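Local coordinates for putative exported protein (Bordetella pertussis Tohama I, PDB 2PFZ), which binds pyroglutamic acid as an extracytoplasmic solute receptor, probably for uptake by a tripartite ATP-independent periplasmic (TRAP) transporter, at residues L65-N71 with Y144-T148; E72-Y76 with F101-L106. All coordinates share one frame; numbering follows the deposited sequence.

Overall arrangement
Both contacts involve the loop that follows strand 61-65 and leads to helix 88-107. Interaction 1 joins its first part, 65-71, to the start of helix 146-155. It is the more buried of the two and lies beside bound pyroglutamic acid, to which it supplies Tyr144. Interaction 2 joins the next part, 72-76, to helix 88-107 farther from the centre of the chain. Its centre is about 12 Å from that of interaction 1, and Tyr76 packs against Leu66, Thr67, Phe69 and Ala70. The chemistry differs: an amide-to-carbonyl bond and ligand packing in interaction 1, aliphatic packing with a long salt bridge at the edge in interaction 2.

Interaction 1. Residues L65-N71 with Y144-T148; sequences LLTNFAN and YSPVT. With PCA (pyroglutamic acid), chain B.
The first torsions of Leu65 and Tyr144 bring their side chains together. Leu65 holds CG anti to its backbone N (chi1 174°). Tyr144 holds CG between its backbone N and carbonyl carbon (chi1 65°), which brings the ring to Leu65. Leu65 CD2 comes obliquely to the ring, 3.6 Å from Tyr144 CD2, and the two side chains cross at about a right angle.

Both faces of the ring have a neighbour. Pyroglutamic acid covers one face, with its CB 3.8 Å above the plane of the Tyr144 ring, over the centre. Thr148 OG1 lies toward the rim of the opposite face. Thr67 OG1 sits at the ring edge. The Tyr144 hydroxyl is hydrogen-bonded to Trp204 NE1, which helps hold the far end of the side chain in place.

Asn68 makes the hydrogen bond across the contact. Its CB points away from 144-148, but the amide turns back, and ND2 donates to Tyr144 O at 2.9 Å. The donor lies in the carbonyl plane, on a lone pair, though the N-H...O angle is only 135°. This ties down the backbone just behind the ligand-binding ring.

Farther along, Pro146 CD rests 3.5 Å from Thr67 O. Asn71 OD1 lies 3.5 Å from Pro146 CB, on the more open side. Val147 CG1 packs against Thr67 CB at 3.7 Å.

Ser145 is the N-cap of helix 146-155. Its OG accepts from Thr148 N at 3.0 Å and more weakly from Val147 N, so one oxygen serves two amides of the first turn.

Arg142, Ser181, Ser182 and Thr185 hydrogen-bond the ligand around the same pocket. A capped helix start carrying a tyrosine whose ring face packs on the ligand here forms one wall of the pyroglutamate site in a DctP-family receptor.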
ATOM      1  N   LEU A  65       5.648  -0.950  -0.347  1.00 13.21           N
ATOM      2  CA  LEU A  65       4.477  -0.082  -0.395  1.00 13.04           C
ATOM      3  C   LEU A  65       4.942   1.117  -1.188  1.00 13.02           C
ATOM      4  O   LEU A  65       5.883   1.809  -0.760  1.00 12.38           O
ATOM      5  CB  LEU A  65       4.117   0.397   1.011  1.00 12.81           C
ATOM      6  CG  LEU A  65       2.985   1.423   1.100  1.00 13.86           C
ATOM      7  CD1 LEU A  65       1.681   0.739   0.816  1.00 15.19           C
ATOM      8  CD2 LEU A  65       3.021   2.101   2.490  1.00 14.41           C
ATOM      9  N   LEU A  66       4.313   1.374  -2.330  1.00 13.28           N
ATOM     10  CA  LEU A  66       4.837   2.415  -3.237  1.00 13.43           C
ATOM     11  C   LEU A  66       5.010   3.747  -2.527  1.00 14.21           C
ATOM     12  O   LEU A  66       6.035   4.412  -2.679  1.00 15.65           O
ATOM     13  CB  LEU A  66       3.926   2.599  -4.455  1.00 13.73           C
ATOM     14  CG  LEU A  66       3.797   1.401  -5.398  1.00 12.83           C
ATOM     15  CD1 LEU A  66       2.692   1.592  -6.419  1.00 14.19           C
ATOM     16  CD2 LEU A  66       5.134   1.146  -6.068  1.00 16.03           C
ATOM     17  N   THR A  67       3.991   4.155  -1.773  1.00 14.65           N
ATOM     18  CA  THR A  67       4.004   5.462  -1.115  1.00 15.19           C
ATOM     19  C   THR A  67       5.108   5.658  -0.060  1.00 15.45           C
ATOM     20  O   THR A  67       5.370   6.783   0.330  1.00 15.34           O
ATOM     21  CB  THR A  67       2.603   5.874  -0.544  1.00 15.46           C
ATOM     22  OG1 THR A  67       2.023   4.795   0.207  1.00 15.94           O
ATOM     23  CG2 THR A  67       1.665   6.293  -1.672  1.00 16.28           C
ATOM     24  N   ASN A  68       5.746   4.577   0.405  1.00 15.36           N
ATOM     25  CA  ASN A  68       6.908   4.737   1.283  1.00 16.07           C
ATOM     26  C   ASN A  68       8.034   5.484   0.589  1.00 16.24           C
ATOM     27  O   ASN A  68       8.946   6.018   1.258  1.00 16.03           O
ATOM     28  CB  ASN A  68       7.445   3.394   1.775  1.00 16.56           C
ATOM     29  CG  ASN A  68       6.832   2.951   3.083  1.00 17.05           C
ATOM     30  OD1 ASN A  68       6.795   1.739   3.385  1.00 17.62           O
ATOM     31  ND2 ASN A  68       6.381   3.916   3.891  1.00 13.39           N
ATOM     32  N   PHE A  69       7.969   5.535  -0.748  1.00 15.86           N
ATOM     33  CA  PHE A  69       9.062   6.080  -1.542  1.00 16.91           C
ATOM     34  C   PHE A  69       8.734   7.414  -2.206  1.00 16.88           C
ATOM     35  O   PHE A  69       9.463   7.905  -3.065  1.00 17.20           O
ATOM     36  CB  PHE A  69       9.615   4.955  -2.465  1.00 16.87           C
ATOM     37  CG  PHE A  69      10.042   3.764  -1.672  1.00 17.61           C
ATOM     38  CD1 PHE A  69      11.273   3.765  -1.011  1.00 17.57           C
ATOM     39  CD2 PHE A  69       9.164   2.712  -1.439  1.00 17.76           C
ATOM     40  CE1 PHE A  69      11.641   2.724  -0.187  1.00 18.18           C
ATOM     41  CE2 PHE A  69       9.532   1.645  -0.628  1.00 17.41           C
ATOM     42  CZ  PHE A  69      10.762   1.646   0.004  1.00 17.34           C
ATOM     43  N   ALA A  70       7.680   8.058  -1.694  1.00 17.95           N
ATOM     44  CA  ALA A  70       7.185   9.335  -2.218  1.00 18.64           C
ATOM     45  C   ALA A  70       8.223  10.451  -2.203  1.00 19.74           C
ATOM     46  O   ALA A  70       8.207  11.332  -3.087  1.00 20.38           O
ATOM     47  CB  ALA A  70       5.900   9.767  -1.482  1.00 18.68           C
ATOM     48  N   ASN A  71       9.141  10.420  -1.238  1.00 19.91           N
ATOM     49  CA  ASN A  71      10.185  11.452  -1.186  1.00 21.73           C
ATOM     50  C   ASN A  71      11.309  11.228  -2.198  1.00 21.71           C
ATOM     51  O   ASN A  71      12.088  12.138  -2.474  1.00 22.55           O
ATOM     52  CB  ASN A  71      10.708  11.656   0.241  1.00 21.87           C
ATOM     53  CG  ASN A  71       9.664  12.311   1.150  1.00 24.89           C
ATOM     54  OD1 ASN A  71       9.699  12.161   2.365  1.00 30.25           O
ATOM     55  ND2 ASN A  71       8.731  13.033   0.550  1.00 27.70           N
ATOM     56  N   TYR A 144       2.114   5.818   8.227  1.00 15.63           N
ATOM     57  CA  TYR A 144       2.815   4.653   7.689  1.00 15.29           C
ATOM     58  C   TYR A 144       3.623   5.037   6.442  1.00 14.92           C
ATOM     59  O   TYR A 144       4.254   4.184   5.808  1.00 16.70           O
ATOM     60  CB  TYR A 144       1.806   3.514   7.410  1.00 14.71           C
ATOM     61  CG  TYR A 144       0.759   3.774   6.332  1.00 15.01           C
ATOM     62  CD1 TYR A 144      -0.599   3.887   6.662  1.00 14.96           C
ATOM     63  CD2 TYR A 144       1.124   3.906   4.981  1.00 14.81           C
ATOM     64  CE1 TYR A 144      -1.562   4.119   5.676  1.00 15.15           C
ATOM     65  CE2 TYR A 144       0.171   4.137   3.979  1.00 14.59           C
ATOM     66  CZ  TYR A 144      -1.184   4.235   4.345  1.00 15.59           C
ATOM     67  OH  TYR A 144      -2.152   4.441   3.389  1.00 15.00           O
ATOM     68  N   SER A 145       3.650   6.324   6.105  1.00 15.14           N
ATOM     69  CA  SER A 145       4.353   6.771   4.910  1.00 15.58           C
ATOM     70  C   SER A 145       4.582   8.272   5.006  1.00 16.17           C
ATOM     71  O   SER A 145       3.892   8.940   5.789  1.00 16.19           O
ATOM     72  CB  SER A 145       3.486   6.490   3.691  1.00 15.95           C
ATOM     73  OG  SER A 145       2.379   7.380   3.650  1.00 16.73           O
ATOM     74  N   PRO A 146       5.511   8.823   4.188  1.00 16.41           N
ATOM     75  CA  PRO A 146       5.653  10.297   4.099  1.00 16.95           C
ATOM     76  C   PRO A 146       4.343  10.993   3.739  1.00 17.63           C
ATOM     77  O   PRO A 146       4.076  12.125   4.185  1.00 16.45           O
ATOM     78  CB  PRO A 146       6.633  10.473   2.943  1.00 17.71           C
ATOM     79  CG  PRO A 146       7.489   9.223   3.021  1.00 17.32           C
ATOM     80  CD  PRO A 146       6.496   8.139   3.326  1.00 16.29           C
ATOM     81  N   VAL A 147       3.519  10.330   2.923  1.00 17.60           N
ATOM     82  CA  VAL A 147       2.350  11.007   2.351  1.00 18.28           C
ATOM     83  C   VAL A 147       1.266  11.098   3.427  1.00 18.63           C
ATOM     84  O   VAL A 147       0.531  12.067   3.551  1.00 18.40           O
ATOM     85  CB  VAL A 147       1.883  10.286   1.038  1.00 18.60           C
ATOM     86  CG1 VAL A 147       1.489   8.906   1.339  1.00 21.89           C
ATOM     87  CG2 VAL A 147       0.704  11.050   0.342  1.00 15.81           C
ATOM     88  N   THR A 148       1.234  10.077   4.251  1.00 18.84           N
ATOM     89  CA  THR A 148       0.254   9.942   5.281  1.00 19.16           C
ATOM     90  C   THR A 148       0.673  10.844   6.475  1.00 19.56           C
ATOM     91  O   THR A 148      -0.175  11.375   7.212  1.00 20.19           O
ATOM     92  CB  THR A 148       0.154   8.423   5.442  1.00 20.16           C
ATOM     93  OG1 THR A 148      -1.183   7.923   5.268  1.00 21.56           O
ATOM     94  CG2 THR A 148       0.972   7.858   6.493  1.00 15.20           C
TER
HETATM   95  N   PCA B   1      -2.131  -0.979   5.772  1.00 15.94           N
HETATM   96  CA  PCA B   1      -0.691  -0.665   5.678  1.00 16.87           C
HETATM   97  CB  PCA B   1      -0.415   0.299   4.523  1.00 16.52           C
HETATM   98  CG  PCA B   1      -1.765   0.620   3.910  1.00 15.73           C
HETATM   99  CD  PCA B   1      -2.724  -0.235   4.685  1.00 15.83           C
HETATM  100  OE  PCA B   1      -3.927  -0.336   4.399  1.00 15.77           O
HETATM  101  C   PCA B   1      -0.315   0.040   6.960  1.00 17.64           C
HETATM  102  O   PCA B   1       0.864   0.146   7.324  1.00 17.85           O
HETATM  103  OXT PCA B   1      -1.223   0.521   7.657  1.00 17.91           O

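Interaction 2. Residues E72-Y76 with F101-L106; sequences EDPVY and FLEKKL
Val75 and Tyr76 form the tight part of this contact, packed against one side of helix 88-107. Val75 CG2 is anti to the backbone N, which carries the methyl to the helix backbone. There it lies 3.7 Å from Leu102 N and also touches Phe101 CB. Val75 CG1 approaches the aliphatic part of Lys105.

The Tyr76 ring crosses Leu102 at about a right angle, with CE1 3.6 Å from Leu102 CD1. Its hydroxyl reaches one turn farther, placing OH 3.4 Å from Leu106 CD2. Val75 CG1 lies over one face of the same ring, offset toward the rim. The valine and the tyrosine therefore pack on each other as well as on the helix.

The side nearer solvent is held more loosely. Lys105 CG lies near Tyr76 CE2. The chain bends at chi2 (75°) and runs on extended to Asp73. Its NZ makes a long salt bridge with Asp73 OD2 at 3.4 Å, and its hydrogen bond is weak. Much of the contact is instead made by methylenes, with Lys105 CD 3.5 Å from Asp73 OD2.

Asp73 itself is firmly placed. OD1 accepts from Val75 N at 2.9 Å with a nearly straight N-H...O angle (171°), through its anti lone pair. One carboxylate oxygen thus fixes the turn while the other faces the lysine.

Helix 289-299 brings Met294 against Val75 and Phe101, and Leu113 of strand 111-118 backs Leu102 and Leu106. The contact packs an Asx turn in the loop before helix 88-107 onto that helix, within the solute-binding-protein fold.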
ATOM      1  N   GLU A  72      11.379  10.033  -2.771  1.00 21.37           N
ATOM      2  CA  GLU A  72      12.453   9.738  -3.717  1.00 21.86           C
ATOM      3  C   GLU A  72      12.075  10.208  -5.121  1.00 21.51           C
ATOM      4  O   GLU A  72      12.912  10.719  -5.860  1.00 22.11           O
ATOM      5  CB  GLU A  72      12.766   8.250  -3.731  1.00 21.79           C
ATOM      6  CG  GLU A  72      13.487   7.691  -2.501  1.00 23.78           C
ATOM      7  CD  GLU A  72      13.788   6.231  -2.696  1.00 24.72           C
ATOM      8  OE1 GLU A  72      13.707   5.791  -3.864  1.00 27.01           O
ATOM      9  OE2 GLU A  72      14.109   5.531  -1.713  1.00 26.26           O
ATOM     10  N   ASP A  73      10.809  10.036  -5.479  1.00 20.97           N
ATOM     11  CA  ASP A  73      10.312  10.423  -6.797  1.00 20.58           C
ATOM     12  C   ASP A  73       8.794  10.546  -6.743  1.00 19.57           C
ATOM     13  O   ASP A  73       8.152   9.670  -6.174  1.00 19.82           O
ATOM     14  CB  ASP A  73      10.700   9.357  -7.830  1.00 20.92           C
ATOM     15  CG  ASP A  73      10.397   9.794  -9.255  1.00 22.64           C
ATOM     16  OD1 ASP A  73       9.219   9.750  -9.646  1.00 23.89           O
ATOM     17  OD2 ASP A  73      11.342  10.196  -9.969  1.00 23.91           O
ATOM     18  N   PRO A  74       8.214  11.596  -7.373  1.00 19.42           N
ATOM     19  CA  PRO A  74       6.755  11.793  -7.386  1.00 18.74           C
ATOM     20  C   PRO A  74       5.929  10.585  -7.889  1.00 18.33           C
ATOM     21  O   PRO A  74       4.775  10.431  -7.486  1.00 18.16           O
ATOM     22  CB  PRO A  74       6.551  13.017  -8.307  1.00 19.37           C
ATOM     23  CG  PRO A  74       7.872  13.657  -8.464  1.00 19.61           C
ATOM     24  CD  PRO A  74       8.935  12.680  -8.082  1.00 19.23           C
ATOM     25  N   VAL A  75       6.496   9.709  -8.732  1.00 17.29           N
ATOM     26  CA  VAL A  75       5.700   8.598  -9.258  1.00 16.93           C
ATOM     27  C   VAL A  75       5.197   7.707  -8.126  1.00 16.65           C
ATOM     28  O   VAL A  75       4.143   7.107  -8.260  1.00 17.47           O
ATOM     29  CB  VAL A  75       6.481   7.719 -10.296  1.00 16.83           C
ATOM     30  CG1 VAL A  75       7.551   6.900  -9.603  1.00 16.52           C
ATOM     31  CG2 VAL A  75       5.501   6.784 -11.083  1.00 16.62           C
ATOM     32  N   TYR A  76       5.931   7.672  -7.013  1.00 16.20           N
ATOM     33  CA  TYR A  76       5.623   6.810  -5.868  1.00 17.22           C
ATOM     34  C   TYR A  76       4.479   7.334  -4.998  1.00 17.11           C
ATOM     35  O   TYR A  76       3.854   6.561  -4.271  1.00 17.75           O
ATOM     36  CB  TYR A  76       6.870   6.620  -5.001  1.00 17.53           C
ATOM     37  CG  TYR A  76       7.841   5.694  -5.654  1.00 17.74           C
ATOM     38  CD1 TYR A  76       7.501   4.339  -5.864  1.00 18.25           C
ATOM     39  CD2 TYR A  76       9.076   6.151  -6.105  1.00 17.70           C
ATOM     40  CE1 TYR A  76       8.384   3.473  -6.505  1.00 19.07           C
ATOM     41  CE2 TYR A  76       9.984   5.279  -6.749  1.00 18.40           C
ATOM     42  CZ  TYR A  76       9.622   3.950  -6.946  1.00 18.33           C
ATOM     43  OH  TYR A  76      10.482   3.057  -7.574  1.00 20.72           O
ATOM     44  N   PHE A 101       5.137   4.733 -16.175  1.00 16.03           N
ATOM     45  CA  PHE A 101       6.077   5.613 -15.497  1.00 16.11           C
ATOM     46  C   PHE A 101       6.776   4.951 -14.296  1.00 15.94           C
ATOM     47  O   PHE A 101       7.941   5.243 -14.033  1.00 16.25           O
ATOM     48  CB  PHE A 101       5.388   6.915 -15.099  1.00 16.44           C
ATOM     49  CG  PHE A 101       4.935   7.731 -16.279  1.00 17.43           C
ATOM     50  CD1 PHE A 101       5.759   8.721 -16.812  1.00 18.71           C
ATOM     51  CD2 PHE A 101       3.699   7.488 -16.881  1.00 17.55           C
ATOM     52  CE1 PHE A 101       5.361   9.458 -17.929  1.00 19.88           C
ATOM     53  CE2 PHE A 101       3.294   8.233 -18.001  1.00 20.96           C
ATOM     54  CZ  PHE A 101       4.132   9.226 -18.504  1.00 18.48           C
ATOM     55  N   LEU A 102       6.046   4.107 -13.563  1.00 17.09           N
ATOM     56  CA  LEU A 102       6.616   3.286 -12.486  1.00 17.38           C
ATOM     57  C   LEU A 102       7.695   2.343 -13.046  1.00 17.55           C
ATOM     58  O   LEU A 102       8.821   2.257 -12.525  1.00 16.17           O
ATOM     59  CB  LEU A 102       5.507   2.474 -11.815  1.00 18.12           C
ATOM     60  CG  LEU A 102       5.797   1.661 -10.541  1.00 19.44           C
ATOM     61  CD1 LEU A 102       6.594   2.424  -9.499  1.00 20.20           C
ATOM     62  CD2 LEU A 102       4.499   1.185  -9.941  1.00 18.69           C
ATOM     63  N   GLU A 103       7.339   1.648 -14.120  1.00 17.28           N
ATOM     64  CA  GLU A 103       8.268   0.736 -14.779  1.00 17.45           C
ATOM     65  C   GLU A 103       9.495   1.454 -15.303  1.00 17.67           C
ATOM     66  O   GLU A 103      10.600   0.950 -15.172  1.00 17.41           O
ATOM     67  CB  GLU A 103       7.582  -0.006 -15.920  1.00 17.80           C
ATOM     68  CG  GLU A 103       6.502  -0.955 -15.469  1.00 19.27           C
ATOM     69  CD  GLU A 103       6.047  -1.847 -16.577  1.00 22.38           C
ATOM     70  OE1 GLU A 103       5.040  -1.518 -17.224  1.00 24.01           O
ATOM     71  OE2 GLU A 103       6.718  -2.861 -16.827  1.00 24.23           O
ATOM     72  N   LYS A 104       9.301   2.615 -15.928  1.00 17.69           N
ATOM     73  CA  LYS A 104      10.419   3.435 -16.390  1.00 17.76           C
ATOM     74  C   LYS A 104      11.357   3.821 -15.233  1.00 18.27           C
ATOM     75  O   LYS A 104      12.578   3.594 -15.309  1.00 19.38           O
ATOM     76  CB  LYS A 104       9.918   4.667 -17.160  1.00 17.30           C
ATOM     77  CG  LYS A 104      11.010   5.681 -17.536  1.00 17.10           C
ATOM     78  CD  LYS A 104      10.449   6.861 -18.275  1.00 17.24           C
ATOM     79  CE  LYS A 104      11.527   7.816 -18.794  1.00 18.40           C
ATOM     80  NZ  LYS A 104      10.890   9.089 -19.321  1.00 20.45           N
ATOM     81  N   LYS A 105      10.787   4.369 -14.155  1.00 18.47           N
ATOM     82  CA  LYS A 105      11.588   4.759 -12.998  1.00 18.30           C
ATOM     83  C   LYS A 105      12.329   3.569 -12.407  1.00 17.46           C
ATOM     84  O   LYS A 105      13.514   3.666 -12.112  1.00 17.35           O
ATOM     85  CB  LYS A 105      10.715   5.444 -11.929  1.00 18.45           C
ATOM     86  CG  LYS A 105      11.458   5.788 -10.622  1.00 20.85           C
ATOM     87  CD  LYS A 105      12.365   7.001 -10.822  1.00 23.46           C
ATOM     88  CE  LYS A 105      13.277   7.212  -9.616  1.00 24.85           C
ATOM     89  NZ  LYS A 105      14.219   8.297  -9.963  1.00 28.22           N
ATOM     90  N   LEU A 106      11.636   2.443 -12.254  1.00 16.57           N
ATOM     91  CA  LEU A 106      12.273   1.253 -11.710  1.00 16.67           C
ATOM     92  C   LEU A 106      13.396   0.768 -12.625  1.00 17.78           C
ATOM     93  O   LEU A 106      14.467   0.356 -12.144  1.00 18.30           O
ATOM     94  CB  LEU A 106      11.251   0.139 -11.484  1.00 16.28           C
ATOM     95  CG  LEU A 106      10.349   0.254 -10.239  1.00 15.67           C
ATOM     96  CD1 LEU A 106       9.194  -0.728 -10.375  1.00 14.65           C
ATOM     97  CD2 LEU A 106      11.118   0.026  -8.938  1.00 16.49           C
TER